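Enoyl-CoA hydratase/isomerase (Mycobacterium avium, PDB 3P5M) probably hydrates or isomerises the double bond of enoyl-CoA thioesters, as a hexameric member of the crotonase superfamily. Local coordinates at residues 176-180 with 181-185; 214-217 with 218-221. All coordinates share one frame; numbering follows the deposited sequence.

Overall arrangement
Followed from the N terminus, the chain has laid down every strand but the last before interaction 1 opens; 176-177 completes the edge of the larger sheet. There residues 176-180 leave this strand and fold at once into residues 181-185, so a beta turn closes the passage into helix 183-195. Helix 199-213 follows, and at its end interaction 2 makes the tight turn into helix 217-231. Each contact closes its own short loop; the two come in series, neither nesting nor crossing. Their centres lie 33 Å apart, on opposite sides of the chain's centre, with nearest atoms about 17 Å apart. Interaction 1 ties sheet edge to helix, interaction 2 helix to helix, and both meet neighbouring subunits.

Interaction 1. Residues 176-180 with 181-185; sequences HITSA and DEYES
Thr-178 lies against the start of the helix, its OG1 3.4 Å from CB of Tyr-183 and near the plane of the tyrosine ring at its edge, 3.7 Å from CD1. Its chi1 of 69° puts OG1 between the backbone N and carbonyl carbon, while CG2 reaches CA of Tyr-183 at 3.8 Å. Threonine suits this place because its hydroxyl serves a backbone acceptor, Ala-119 O, and its methyl packs. Ser-179 then opens a type II' beta turn: its O accepts the N-H of Glu-182 at 3.0 Å, with the donor tilted 31° from the carbonyl plane. Water 1 adds a second link, donating to OE1 of Glu-182 and accepting from N of Ser-179. The extended chain of Glu-182 carries its carboxylate back beside the strand-side backbone to meet this water. Ala-180 sits second in it with a positive phi of 59°, unusual for a residue with a side chain and more often met with glycine; alanine adds only a methyl. Its O receives a hydrogen bond from water 2 at 2.6 Å, and the same water accepts from N of Tyr-183 at 3.1 Å, which satisfies an N-H in the first turn of a helix. Asp-181, next in the turn, brings OD2 to 4.0 Å from CB of Ala-180, but its charge is matched by a salt bridge to Lys-162 of a second subunit. Behind the turn, strand 176-177 pairs with strand 116-119 at the sheet edge, Ile-177 meets helix 165-171, and Thr-178 touches Val-186 as helix 183-195 sets off.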
loop_
_atom_site.group_PDB
_atom_site.type_symbol
_atom_site.label_atom_id
_atom_site.label_comp_id
_atom_site.label_asym_id
_atom_site.label_seq_id
_atom_site.Cartn_x
_atom_site.Cartn_y
_atom_site.Cartn_z
ATOM N N HIS B 176 13.213 -9.777 -4.903
ATOM C CA HIS B 176 12.698 -9.348 -6.232
ATOM C C HIS B 176 11.351 -9.890 -6.596
ATOM O O HIS B 176 11.057 -11.100 -6.406
ATOM C CB HIS B 176 13.664 -9.730 -7.350
ATOM C CG HIS B 176 14.933 -8.929 -7.344
ATOM N ND1 HIS B 176 15.943 -9.156 -6.438
ATOM C CD2 HIS B 176 15.330 -7.880 -8.104
ATOM C CE1 HIS B 176 16.930 -8.301 -6.663
ATOM N NE2 HIS B 176 16.576 -7.507 -7.659
ATOM N N ILE B 177 10.539 -8.991 -7.143
ATOM C CA ILE B 177 9.289 -9.378 -7.718
ATOM C C ILE B 177 9.276 -9.066 -9.230
ATOM O O ILE B 177 9.869 -8.071 -9.686
ATOM C CB ILE B 177 8.097 -8.699 -6.951
ATOM C CG1 ILE B 177 6.749 -9.252 -7.393
ATOM C CG2 ILE B 177 8.065 -7.180 -7.175
ATOM C CD1 ILE B 177 6.375 -10.591 -6.868
ATOM N N THR B 178 8.619 -9.933 -10.007
ATOM C CA THR B 178 8.374 -9.661 -11.406
ATOM C C THR B 178 6.860 -9.692 -11.687
ATOM O O THR B 178 6.071 -10.225 -10.888
ATOM C CB THR B 178 9.074 -10.660 -12.337
ATOM O OG1 THR B 178 8.450 -11.941 -12.208
ATOM C CG2 THR B 178 10.567 -10.798 -12.028
ATOM N N SER B 179 6.467 -9.087 -12.814
ATOM C CA SER B 179 5.069 -9.044 -13.227
ATOM C C SER B 179 4.861 -9.173 -14.750
ATOM O O SER B 179 5.829 -9.137 -15.539
ATOM C CB SER B 179 4.401 -7.792 -12.643
ATOM O OG SER B 179 5.177 -6.636 -12.852
ATOM N N ALA B 180 3.612 -9.366 -15.180
ATOM C CA ALA B 180 3.358 -9.518 -16.595
ATOM C C ALA B 180 4.163 -10.721 -17.113
ATOM O O ALA B 180 4.285 -11.712 -16.412
ATOM C CB ALA B 180 3.732 -8.214 -17.340
ATOM N N ASP B 181 4.677 -10.636 -18.340
ATOM C CA ASP B 181 5.455 -11.699 -18.933
ATOM C C ASP B 181 6.952 -11.487 -18.704
ATOM O O ASP B 181 7.762 -12.017 -19.447
ATOM C CB ASP B 181 5.166 -11.827 -20.439
ATOM C CG ASP B 181 5.406 -10.516 -21.235
ATOM O OD1 ASP B 181 5.409 -10.602 -22.476
ATOM O OD2 ASP B 181 5.578 -9.414 -20.666
ATOM N N GLU B 182 7.304 -10.718 -17.668
ATOM C CA GLU B 182 8.675 -10.220 -17.509
ATOM C C GLU B 182 9.640 -11.047 -16.652
ATOM O O GLU B 182 10.813 -10.657 -16.481
ATOM C CB GLU B 182 8.644 -8.796 -16.993
ATOM C CG GLU B 182 8.325 -7.776 -18.070
ATOM C CD GLU B 182 8.156 -6.358 -17.523
ATOM O OE1 GLU B 182 8.404 -6.118 -16.315
ATOM O OE2 GLU B 182 7.799 -5.476 -18.313
ATOM N N TYR B 183 9.164 -12.176 -16.130
ATOM C CA TYR B 183 9.912 -12.943 -15.150
ATOM C C TYR B 183 11.299 -13.365 -15.674
ATOM O O TYR B 183 12.323 -13.138 -15.005
ATOM C CB TYR B 183 9.085 -14.171 -14.710
ATOM C CG TYR B 183 9.922 -15.239 -14.007
ATOM C CD1 TYR B 183 10.505 -14.998 -12.765
ATOM C CD2 TYR B 183 10.119 -16.485 -14.599
ATOM C CE1 TYR B 183 11.283 -15.988 -12.121
ATOM C CE2 TYR B 183 10.873 -17.482 -13.977
ATOM C CZ TYR B 183 11.457 -17.228 -12.735
ATOM O OH TYR B 183 12.220 -18.217 -12.130
ATOM N N GLU B 184 11.304 -14.004 -16.849
ATOM C CA GLU B 184 12.508 -14.557 -17.454
ATOM C C GLU B 184 13.522 -13.454 -17.739
ATOM O O GLU B 184 14.719 -13.604 -17.449
ATOM C CB GLU B 184 12.175 -15.343 -18.758
ATOM C CG GLU B 184 11.577 -16.731 -18.528
ATOM C CD GLU B 184 10.053 -16.693 -18.244
ATOM O OE1 GLU B 184 9.450 -15.578 -18.202
ATOM O OE2 GLU B 184 9.452 -17.786 -18.052
ATOM N N SER B 185 13.030 -12.346 -18.295
ATOM C CA SER B 185 13.891 -11.241 -18.698
ATOM C C SER B 185 14.504 -10.565 -17.480
ATOM O O SER B 185 15.702 -10.228 -17.488
ATOM C CB SER B 185 13.105 -10.225 -19.522
ATOM O OG SER B 185 13.807 -8.999 -19.570
HETATM O O HOH W 1 8.562 -7.282 -13.895
HETATM O O HOH W 2 6.295 -13.378 -16.152
#

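Interaction 2. Residues 214-217 with 218-221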
loop_
_atom_site.group_PDB
_atom_site.type_symbol
_atom_site.label_atom_id
_atom_site.label_comp_id
_atom_site.label_asym_id
_atom_site.label_seq_id
_atom_site.Cartn_x
_atom_site.Cartn_y
_atom_site.Cartn_z
ATOM N N LEU B 214 22.351 -15.186 11.073
ATOM C CA LEU B 214 22.278 -16.637 11.168
ATOM C C LEU B 214 22.829 -17.247 12.454
ATOM O O LEU B 214 23.123 -18.449 12.497
ATOM C CB LEU B 214 22.885 -17.302 9.933
ATOM C CG LEU B 214 22.318 -16.904 8.569
ATOM C CD1 LEU B 214 23.193 -17.589 7.509
ATOM C CD2 LEU B 214 20.856 -17.278 8.372
ATOM N N ALA B 215 22.923 -16.465 13.526
ATOM C CA ALA B 215 23.503 -17.019 14.742
ATOM C C ALA B 215 22.700 -18.234 15.242
ATOM O O ALA B 215 23.282 -19.171 15.772
ATOM C CB ALA B 215 23.647 -15.960 15.835
ATOM N N GLU B 216 21.383 -18.241 15.040
ATOM C CA GLU B 216 20.577 -19.361 15.534
ATOM C C GLU B 216 20.296 -20.433 14.477
ATOM O O GLU B 216 19.552 -21.369 14.770
ATOM C CB GLU B 216 19.248 -18.859 16.165
ATOM C CG GLU B 216 19.428 -17.694 17.166
ATOM C CD GLU B 216 20.380 -18.076 18.282
ATOM O OE1 GLU B 216 20.389 -19.261 18.652
ATOM O OE2 GLU B 216 21.138 -17.218 18.759
ATOM N N LEU B 217 20.836 -20.300 13.254
ATOM C CA LEU B 217 20.516 -21.287 12.214
ATOM C C LEU B 217 20.785 -22.718 12.692
ATOM O O LEU B 217 19.907 -23.560 12.637
ATOM C CB LEU B 217 21.241 -21.033 10.872
ATOM C CG LEU B 217 20.868 -21.942 9.681
ATOM C CD1 LEU B 217 19.357 -21.950 9.373
ATOM C CD2 LEU B 217 21.657 -21.519 8.390
ATOM N N GLU B 218 21.998 -22.993 13.161
ATOM C CA GLU B 218 22.327 -24.358 13.590
ATOM C C GLU B 218 21.450 -24.874 14.754
ATOM O O GLU B 218 20.831 -25.939 14.610
ATOM C CB GLU B 218 23.833 -24.505 13.889
ATOM C CG GLU B 218 24.398 -25.904 13.694
ATOM C CD GLU B 218 25.860 -26.012 14.107
ATOM O OE1 GLU B 218 26.220 -25.589 15.223
ATOM O OE2 GLU B 218 26.660 -26.518 13.315
ATOM N N PRO B 219 21.399 -24.148 15.909
ATOM C CA PRO B 219 20.542 -24.680 16.990
ATOM C C PRO B 219 19.070 -24.882 16.546
ATOM O O PRO B 219 18.409 -25.838 16.982
ATOM C CB PRO B 219 20.583 -23.594 18.088
ATOM C CG PRO B 219 21.546 -22.574 17.667
ATOM C CD PRO B 219 22.138 -22.941 16.322
ATOM N N VAL B 220 18.562 -23.989 15.694
ATOM C CA VAL B 220 17.182 -24.108 15.245
ATOM C C VAL B 220 17.010 -25.333 14.334
ATOM O O VAL B 220 16.020 -26.042 14.452
ATOM C CB VAL B 220 16.645 -22.824 14.556
ATOM C CG1 VAL B 220 15.306 -23.098 13.863
ATOM C CG2 VAL B 220 16.489 -21.707 15.558
ATOM N N GLN B 221 17.982 -25.577 13.450
ATOM C CA GLN B 221 17.947 -26.763 12.573
ATOM C C GLN B 221 17.947 -28.064 13.401
ATOM O O GLN B 221 17.204 -28.978 13.096
ATOM C CB GLN B 221 19.110 -26.741 11.565
ATOM C CG GLN B 221 18.893 -25.798 10.313
ATOM C CD GLN B 221 20.107 -25.774 9.396
ATOM O OE1 GLN B 221 21.214 -26.062 9.846
ATOM N NE2 GLN B 221 19.919 -25.434 8.111
HETATM O O HOH W 3 24.147 -21.182 13.367
#
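The side-chain amide of Gln-221 has Leu-217 over one face, CD1 being 3.7 Å from NE2 and CG 3.9 Å from CD; NE2 itself donates to Gly-138 O. The other flat group, the carboxylate of Glu-216, brings OE1 to 3.6 Å from CG of Pro-219, the two side chains crossing at about a right angle. This is a type I beta turn, Leu-214 to Leu-217, joining two consecutive helices in the C-terminal helical part of the crotonase fold. With CG anti to its backbone N (chi1 -175°), Leu-217 can set its isobutyl end over the amide face and also pack on Arg-86 and Thr-89 of helix 74-90, as a buried aliphatic should. Proline fits the first turn of helix 217-231, where no carbonyl within the helix needs its missing N-H, and its CD rests 3.4 Å from Glu-216 O. That oxygen accepts from Val-220 N, and Leu-217 O from Gln-221 N, each at 2.9 Å. Val-220 also sets CG2 against CB of Glu-216, and both residues pack on a neighbouring subunit, at its Ala-212 and Ala-211 respectively. Across the turn, water 3 donates to Leu-214 O and accepts from Glu-218 N at 2.8 Å.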